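Local coordinates for protein arabinogalactan endo-1,4-beta-galactosidase (Ignisphaera aggregans, PDB 7OSK) that probably hydrolyses internal beta-1,4-galactosidic links in galactan, this chain holding the glycosyl hydrolase family 53 domain of a longer protein, at residues A142-Q147 against N190-N194; I229-G235 against F255-S261. All blocks are in the same frame, centred on the assembly; numbering follows the deposited sequence.

Contact 1 (A142-Q147 against N190-N194); sequences ADPSKQ and NEINN
At the C-terminal end of the family 53 (beta/alpha)8 barrel, the loop after strand 130-135 folds onto the loop after strand 185-188, and A142 and P144 meet N190, E191 and N194. N190-E191 occupies the place where clan GH-A glycosidases usually carry an Asn-Glu pair, consistent with a position in the substrate cleft. N190 holds CG anti to its backbone N (chi1 -167°), and this turns the amide to A142: ND2 meets A142 O at 3.1 Å, nearly along the C=O axis and close to the plane of the amide. Its other atom, OD1, faces R92 and H232 in weak hydrogen bonds. Q147 reaches across from the loop of A142. Its chain folded about CB-CG (chi2 -81°), it sets NE2 3.1 Å from N190 O, which lies in the plane of the Q147 amide, while NE2 also reaches back weakly to D143 O. Water 1 joins Q147 OE1 to N190 N, and water 2 accepts a weak bond from Q147 NE2 and donates to E191 O at 2.8 Å. The P144 ring crosses the E191 chain obliquely, CD lying 3.5 Å from E191 CB, and its CG packs 4.0 Å from N193 CB. E191 OE2 is hydrogen-bonded to S261 OG, and N193 ND2 donates to A234 O. D143 to K146 form a type I turn, to which D143 OD1 adds an Asx turn by accepting S145 N. From that turn P144 O points to N194 ND2, 2.7 Å away and met on a lone pair in the carbonyl plane.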
ATOM      1  N   ALA A 142      10.892   1.988  -2.631  1.00 16.63           N
ATOM      2  CA  ALA A 142      10.736   2.919  -3.738  1.00 16.13           C
ATOM      3  C   ALA A 142       9.635   3.932  -3.440  1.00 17.82           C
ATOM      4  O   ALA A 142       8.551   3.576  -2.977  1.00 18.94           O
ATOM      5  CB  ALA A 142      10.435   2.172  -5.027  1.00 18.86           C
ATOM      6  N   ASP A 143       9.939   5.200  -3.697  1.00 17.75           N
ATOM      7  CA  ASP A 143       8.984   6.288  -3.535  1.00 18.71           C
ATOM      8  C   ASP A 143       9.472   7.440  -4.418  1.00 19.47           C
ATOM      9  O   ASP A 143      10.463   7.280  -5.127  1.00 19.27           O
ATOM     10  CB  ASP A 143       8.867   6.683  -2.062  1.00 16.17           C
ATOM     11  CG  ASP A 143      10.187   7.099  -1.465  1.00 19.11           C
ATOM     12  OD1 ASP A 143      10.678   8.194  -1.806  1.00 17.70           O
ATOM     13  OD2 ASP A 143      10.730   6.330  -0.643  1.00 22.96           O
ATOM     14  N   PRO A 144       8.786   8.597  -4.400  1.00 19.09           N
ATOM     15  CA  PRO A 144       9.210   9.660  -5.322  1.00 17.81           C
ATOM     16  C   PRO A 144      10.591  10.258  -5.047  1.00 17.52           C
ATOM     17  O   PRO A 144      10.973  11.179  -5.766  1.00 20.09           O
ATOM     18  CB  PRO A 144       8.128  10.728  -5.136  1.00 19.21           C
ATOM     19  CG  PRO A 144       6.933   9.972  -4.683  1.00 20.12           C
ATOM     20  CD  PRO A 144       7.481   8.907  -3.790  1.00 18.19           C
ATOM     21  N   SER A 145      11.315   9.757  -4.048  1.00 18.11           N
ATOM     22  CA  SER A 145      12.658  10.258  -3.748  1.00 18.39           C
ATOM     23  C   SER A 145      13.728   9.223  -4.102  1.00 18.19           C
ATOM     24  O   SER A 145      14.906   9.556  -4.228  1.00 18.27           O
ATOM     25  CB  SER A 145      12.769  10.646  -2.273  1.00 18.49           C
ATOM     26  OG  SER A 145      12.724   9.506  -1.435  1.00 18.98           O
ATOM     27  N   LYS A 146      13.312   7.971  -4.263  1.00 18.83           N
ATOM     28  CA  LYS A 146      14.224   6.899  -4.654  1.00 20.07           C
ATOM     29  C   LYS A 146      13.487   5.855  -5.485  1.00 17.48           C
ATOM     30  O   LYS A 146      12.476   5.312  -5.054  1.00 17.10           O
ATOM     31  CB  LYS A 146      14.864   6.252  -3.417  1.00 19.67           C
ATOM     32  CG  LYS A 146      13.871   5.712  -2.389  1.00 20.09           C
ATOM     33  CD  LYS A 146      14.508   5.611  -1.008  1.00 18.66           C
ATOM     34  CE  LYS A 146      13.559   4.987   0.006  1.00 20.69           C
ATOM     35  NZ  LYS A 146      14.244   4.610   1.280  1.00 21.12           N
ATOM     36  N   GLN A 147      13.995   5.601  -6.688  1.00 19.22           N
ATOM     37  CA  GLN A 147      13.426   4.596  -7.582  1.00 19.73           C
ATOM     38  C   GLN A 147      14.551   3.780  -8.207  1.00 19.66           C
ATOM     39  O   GLN A 147      14.747   3.801  -9.422  1.00 23.01           O
ATOM     40  CB  GLN A 147      12.576   5.252  -8.675  1.00 19.82           C
ATOM     41  CG  GLN A 147      11.307   5.932  -8.172  1.00 19.72           C
ATOM     42  CD  GLN A 147      10.162   4.959  -7.928  1.00 20.10           C
ATOM     43  OE1 GLN A 147      10.193   3.813  -8.379  1.00 20.31           O
ATOM     44  NE2 GLN A 147       9.142   5.417  -7.213  1.00 18.95           N
ATOM     45  N   ASN A 190       5.522   1.986  -7.288  1.00 19.15           N
ATOM     46  CA  ASN A 190       5.010   2.568  -6.048  1.00 19.62           C
ATOM     47  C   ASN A 190       5.277   4.063  -5.979  1.00 19.41           C
ATOM     48  O   ASN A 190       6.430   4.496  -5.949  1.00 16.67           O
ATOM     49  CB  ASN A 190       5.622   1.887  -4.822  1.00 19.90           C
ATOM     50  CG  ASN A 190       4.889   2.239  -3.538  1.00 19.82           C
ATOM     51  OD1 ASN A 190       3.754   1.813  -3.328  1.00 19.16           O
ATOM     52  ND2 ASN A 190       5.532   3.021  -2.677  1.00 19.17           N
ATOM     53  N   GLU A 191       4.197   4.838  -5.934  1.00 19.97           N
ATOM     54  CA  GLU A 191       4.275   6.293  -5.902  1.00 19.00           C
ATOM     55  C   GLU A 191       5.196   6.800  -7.010  1.00 19.43           C
ATOM     56  O   GLU A 191       6.264   7.359  -6.752  1.00 19.28           O
ATOM     57  CB  GLU A 191       4.754   6.768  -4.529  1.00 17.23           C
ATOM     58  CG  GLU A 191       3.816   6.379  -3.397  1.00 18.41           C
ATOM     59  CD  GLU A 191       4.291   6.857  -2.040  1.00 18.31           C
ATOM     60  OE1 GLU A 191       5.310   7.574  -1.977  1.00 20.53           O
ATOM     61  OE2 GLU A 191       3.639   6.517  -1.032  1.00 20.08           O
ATOM     62  N   ILE A 192       4.759   6.597  -8.248  1.00 18.75           N
ATOM     63  CA  ILE A 192       5.574   6.877  -9.426  1.00 19.88           C
ATOM     64  C   ILE A 192       5.402   8.322  -9.901  1.00 19.02           C
ATOM     65  O   ILE A 192       5.365   8.590 -11.100  1.00 19.91           O
ATOM     66  CB  ILE A 192       5.225   5.904 -10.576  1.00 18.25           C
ATOM     67  CG1 ILE A 192       3.711   5.855 -10.795  1.00 19.61           C
ATOM     68  CG2 ILE A 192       5.729   4.509 -10.254  1.00 19.45           C
ATOM     69  CD1 ILE A 192       3.310   5.538 -12.217  1.00 18.54           C
ATOM     70  N   ASN A 193       5.301   9.247  -8.950  1.00 17.52           N
ATOM     71  CA  ASN A 193       5.164  10.667  -9.259  1.00 19.64           C
ATOM     72  C   ASN A 193       6.275  11.151 -10.185  1.00 20.89           C
ATOM     73  O   ASN A 193       6.014  11.732 -11.240  1.00 22.39           O
ATOM     74  CB  ASN A 193       5.171  11.497  -7.971  1.00 20.64           C
ATOM     75  CG  ASN A 193       4.041  11.126  -7.026  1.00 20.40           C
ATOM     76  OD1 ASN A 193       3.714   9.949  -6.864  1.00 17.12           O
ATOM     77  ND2 ASN A 193       3.436  12.132  -6.400  1.00 20.83           N
ATOM     78  N   ASN A 194       7.515  10.896  -9.781  1.00 20.04           N
ATOM     79  CA  ASN A 194       8.683  11.289 -10.556  1.00 20.24           C
ATOM     80  C   ASN A 194       9.157  10.132 -11.424  1.00 20.79           C
ATOM     81  O   ASN A 194      10.332  10.048 -11.788  1.00 19.33           O
ATOM     82  CB  ASN A 194       9.799  11.756  -9.622  1.00 19.20           C
ATOM     83  CG  ASN A 194       9.376  12.927  -8.760  1.00 16.05           C
ATOM     84  OD1 ASN A 194       8.605  13.780  -9.194  1.00 15.57           O
ATOM     85  ND2 ASN A 194       9.871  12.969  -7.530  1.00 17.17           N
TER
HETATM   86  O   HOH W   1       8.218   1.774  -7.989  1.00 17.21           O
HETATM   87  O   HOH W   2       8.340   8.371  -8.384  1.00 19.48           O

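Contact 2 (I229-G235 against F255-S261); sequences IVIHLAG and FDVIAIS
I229 O is gripped by two successive backbone donors, V257 N at the start of strand 257-261 at 2.9 Å and D256 N just before it at 3.0 Å, the first nearly in line with the carbonyl and the second tilted from its plane. D256 returns the favour: OD2 accepts I229 N at 3.0 Å through its anti lone pair. From there the parallel ladder alternates through I231, A259, L233 and S261, and closes with G235 N on S261 O at 3.2 Å. On the face carrying V230, H232, V257, A259 and S261, the barrel interior, V230 lies beside V257 with CG2 3.8 Å from V257 CB. H232 places CG anti to its backbone N (chi1 -175°), turning the NE2 edge of the ring toward S261 OG; the separation is too short to be reliable. A leucine in place of H232 would probably leave N190 OD1 without its weak ND1 donor. On the other face I231 crosses F255 at about a right angle, its CG1 over the ring in a CH-pi contact, 3.7 Å from the centroid and 24° off the normal, while L233, I258 and I260 pack on helix 238-250. Strand 228-234, that helix and strand 257-261 form a parallel beta-alpha-beta unit, the repeating element of the TIM barrel.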
ATOM      1  N   ILE A 229      -5.339  -2.455 -13.467  1.00 20.91           N
ATOM      2  CA  ILE A 229      -4.088  -1.724 -13.371  1.00 20.54           C
ATOM      3  C   ILE A 229      -4.244  -0.513 -12.465  1.00 21.05           C
ATOM      4  O   ILE A 229      -5.220   0.229 -12.572  1.00 22.63           O
ATOM      5  CB  ILE A 229      -3.613  -1.270 -14.760  1.00 20.81           C
ATOM      6  CG1 ILE A 229      -3.599  -2.455 -15.731  1.00 23.36           C
ATOM      7  CG2 ILE A 229      -2.246  -0.611 -14.674  1.00 20.46           C
ATOM      8  CD1 ILE A 229      -2.836  -3.668 -15.227  1.00 27.64           C
ATOM      9  N   VAL A 230      -3.274  -0.325 -11.576  1.00 19.93           N
ATOM     10  CA  VAL A 230      -3.309   0.766 -10.611  1.00 20.14           C
ATOM     11  C   VAL A 230      -2.104   1.683 -10.773  1.00 19.14           C
ATOM     12  O   VAL A 230      -0.958   1.251 -10.648  1.00 18.61           O
ATOM     13  CB  VAL A 230      -3.342   0.235  -9.166  1.00 18.54           C
ATOM     14  CG1 VAL A 230      -3.459   1.382  -8.176  1.00 18.09           C
ATOM     15  CG2 VAL A 230      -4.489  -0.748  -8.984  1.00 18.45           C
ATOM     16  N   ILE A 231      -2.381   2.951 -11.056  1.00 19.07           N
ATOM     17  CA  ILE A 231      -1.357   3.986 -11.088  1.00 17.02           C
ATOM     18  C   ILE A 231      -1.350   4.704  -9.744  1.00 21.10           C
ATOM     19  O   ILE A 231      -2.319   5.373  -9.379  1.00 19.43           O
ATOM     20  CB  ILE A 231      -1.602   4.992 -12.233  1.00 19.44           C
ATOM     21  CG1 ILE A 231      -1.464   4.301 -13.594  1.00 19.72           C
ATOM     22  CG2 ILE A 231      -0.641   6.173 -12.137  1.00 17.78           C
ATOM     23  CD1 ILE A 231      -0.084   3.717 -13.875  1.00 19.00           C
ATOM     24  N   HIS A 232      -0.246   4.559  -9.015  1.00 21.96           N
ATOM     25  CA  HIS A 232      -0.146   5.061  -7.650  1.00 19.27           C
ATOM     26  C   HIS A 232       0.640   6.364  -7.591  1.00 19.08           C
ATOM     27  O   HIS A 232       1.748   6.457  -8.120  1.00 20.61           O
ATOM     28  CB  HIS A 232       0.511   4.003  -6.757  1.00 18.75           C
ATOM     29  CG  HIS A 232       0.550   4.367  -5.308  1.00 18.81           C
ATOM     30  ND1 HIS A 232       1.351   3.705  -4.397  1.00 17.64           N
ATOM     31  CD2 HIS A 232      -0.111   5.311  -4.598  1.00 19.59           C
ATOM     32  CE1 HIS A 232       1.184   4.228  -3.202  1.00 18.23           C
ATOM     33  NE2 HIS A 232       0.300   5.209  -3.293  1.00 17.88           N
ATOM     34  N   LEU A 233       0.048   7.368  -6.949  1.00 19.04           N
ATOM     35  CA  LEU A 233       0.700   8.657  -6.749  1.00 19.04           C
ATOM     36  C   LEU A 233       0.668   9.049  -5.279  1.00 18.70           C
ATOM     37  O   LEU A 233      -0.209   8.615  -4.533  1.00 22.29           O
ATOM     38  CB  LEU A 233       0.026   9.740  -7.594  1.00 19.38           C
ATOM     39  CG  LEU A 233       0.153   9.606  -9.112  1.00 20.16           C
ATOM     40  CD1 LEU A 233      -0.572  10.757  -9.789  1.00 22.07           C
ATOM     41  CD2 LEU A 233       1.611   9.566  -9.546  1.00 18.54           C
ATOM     42  N   ALA A 234       1.629   9.873  -4.874  1.00 18.61           N
ATOM     43  CA  ALA A 234       1.732  10.330  -3.491  1.00 19.90           C
ATOM     44  C   ALA A 234       1.390  11.813  -3.365  1.00 22.54           C
ATOM     45  O   ALA A 234       1.735  12.624  -4.229  1.00 21.38           O
ATOM     46  CB  ALA A 234       3.127  10.064  -2.956  1.00 18.92           C
ATOM     47  N   GLY A 235       0.713  12.158  -2.274  1.00 19.98           N
ATOM     48  CA  GLY A 235       0.303  13.527  -2.023  1.00 20.08           C
ATOM     49  C   GLY A 235      -1.118  13.779  -2.481  1.00 22.65           C
ATOM     50  O   GLY A 235      -1.769  12.887  -3.031  1.00 21.99           O
ATOM     51  N   PHE A 255      -5.034   2.253 -17.840  1.00 19.10           N
ATOM     52  CA  PHE A 255      -5.125   1.796 -16.461  1.00 17.31           C
ATOM     53  C   PHE A 255      -6.533   2.039 -15.946  1.00 19.01           C
ATOM     54  O   PHE A 255      -7.300   2.779 -16.559  1.00 19.37           O
ATOM     55  CB  PHE A 255      -4.096   2.507 -15.579  1.00 17.99           C
ATOM     56  CG  PHE A 255      -4.278   3.994 -15.516  1.00 17.83           C
ATOM     57  CD1 PHE A 255      -3.890   4.797 -16.575  1.00 20.59           C
ATOM     58  CD2 PHE A 255      -4.836   4.589 -14.399  1.00 18.98           C
ATOM     59  CE1 PHE A 255      -4.057   6.165 -16.524  1.00 19.79           C
ATOM     60  CE2 PHE A 255      -5.005   5.958 -14.340  1.00 19.71           C
ATOM     61  CZ  PHE A 255      -4.614   6.747 -15.404  1.00 20.93           C
ATOM     62  N   ASP A 256      -6.866   1.423 -14.816  1.00 21.23           N
ATOM     63  CA  ASP A 256      -8.232   1.443 -14.303  1.00 18.35           C
ATOM     64  C   ASP A 256      -8.362   2.275 -13.031  1.00 20.08           C
ATOM     65  O   ASP A 256      -9.373   2.947 -12.827  1.00 21.51           O
ATOM     66  CB  ASP A 256      -8.712   0.014 -14.035  1.00 20.21           C
ATOM     67  CG  ASP A 256      -8.588  -0.881 -15.255  1.00 21.82           C
ATOM     68  OD1 ASP A 256      -9.422  -0.748 -16.177  1.00 20.15           O
ATOM     69  OD2 ASP A 256      -7.663  -1.720 -15.287  1.00 18.90           O
ATOM     70  N   VAL A 257      -7.336   2.232 -12.185  1.00 16.84           N
ATOM     71  CA  VAL A 257      -7.415   2.837 -10.860  1.00 18.20           C
ATOM     72  C   VAL A 257      -6.368   3.925 -10.653  1.00 21.08           C
ATOM     73  O   VAL A 257      -5.213   3.774 -11.050  1.00 21.94           O
ATOM     74  CB  VAL A 257      -7.243   1.776  -9.753  1.00 18.37           C
ATOM     75  CG1 VAL A 257      -7.555   2.371  -8.386  1.00 18.26           C
ATOM     76  CG2 VAL A 257      -8.138   0.577 -10.021  1.00 23.53           C
ATOM     77  N   ILE A 258      -6.794   5.021 -10.033  1.00 21.28           N
ATOM     78  CA  ILE A 258      -5.888   6.072  -9.584  1.00 18.04           C
ATOM     79  C   ILE A 258      -5.714   5.956  -8.079  1.00 20.73           C
ATOM     80  O   ILE A 258      -6.617   6.301  -7.317  1.00 22.28           O
ATOM     81  CB  ILE A 258      -6.412   7.476  -9.939  1.00 20.10           C
ATOM     82  CG1 ILE A 258      -6.514   7.630 -11.457  1.00 20.54           C
ATOM     83  CG2 ILE A 258      -5.498   8.557  -9.359  1.00 20.42           C
ATOM     84  CD1 ILE A 258      -7.383   8.785 -11.895  1.00 23.34           C
ATOM     85  N   ALA A 259      -4.547   5.476  -7.658  1.00 23.22           N
ATOM     86  CA  ALA A 259      -4.288   5.233  -6.245  1.00 20.56           C
ATOM     87  C   ALA A 259      -3.605   6.433  -5.597  1.00 19.59           C
ATOM     88  O   ALA A 259      -2.833   7.145  -6.243  1.00 20.44           O
ATOM     89  CB  ALA A 259      -3.448   3.989  -6.073  1.00 19.72           C
ATOM     90  N   ILE A 260      -3.893   6.639  -4.316  1.00 17.23           N
ATOM     91  CA  ILE A 260      -3.399   7.795  -3.577  1.00 19.02           C
ATOM     92  C   ILE A 260      -2.704   7.374  -2.286  1.00 20.89           C
ATOM     93  O   ILE A 260      -3.199   6.513  -1.558  1.00 20.53           O
ATOM     94  CB  ILE A 260      -4.554   8.762  -3.226  1.00 18.26           C
ATOM     95  CG1 ILE A 260      -5.220   9.285  -4.499  1.00 19.84           C
ATOM     96  CG2 ILE A 260      -4.049   9.937  -2.395  1.00 19.18           C
ATOM     97  CD1 ILE A 260      -6.627   9.804  -4.278  1.00 20.20           C
ATOM     98  N   SER A 261      -1.553   7.983  -2.013  1.00 22.33           N
ATOM     99  CA  SER A 261      -0.926   7.887  -0.699  1.00 20.84           C
ATOM    100  C   SER A 261      -1.269   9.138   0.084  1.00 18.51           C
ATOM    101  O   SER A 261      -0.773  10.217  -0.230  1.00 18.48           O
ATOM    102  CB  SER A 261       0.594   7.736  -0.803  1.00 21.24           C
ATOM    103  OG  SER A 261       0.956   6.488  -1.359  1.00 22.37           O
TER

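How the contacts relate
From the N terminus the chain passes strand 130-135, lays down 142-147, then runs through helix 158-178 and strand 185-188 before 190-194 returns to it; contact 1 closes that 42-residue loop. Helix 206-223 leads on to strand 228-234, and contact 2 closes a shorter, 19-residue loop that holds helix 238-250. The two loops follow in series and neither nest nor cross. Contact 1 joins loops above the third and fourth strands of the barrel, contact 2 its fifth and sixth strands. They meet directly: 190-194 lies against both strands of contact 2, with E191 CG packing on H232 CE1 at 3.4 Å.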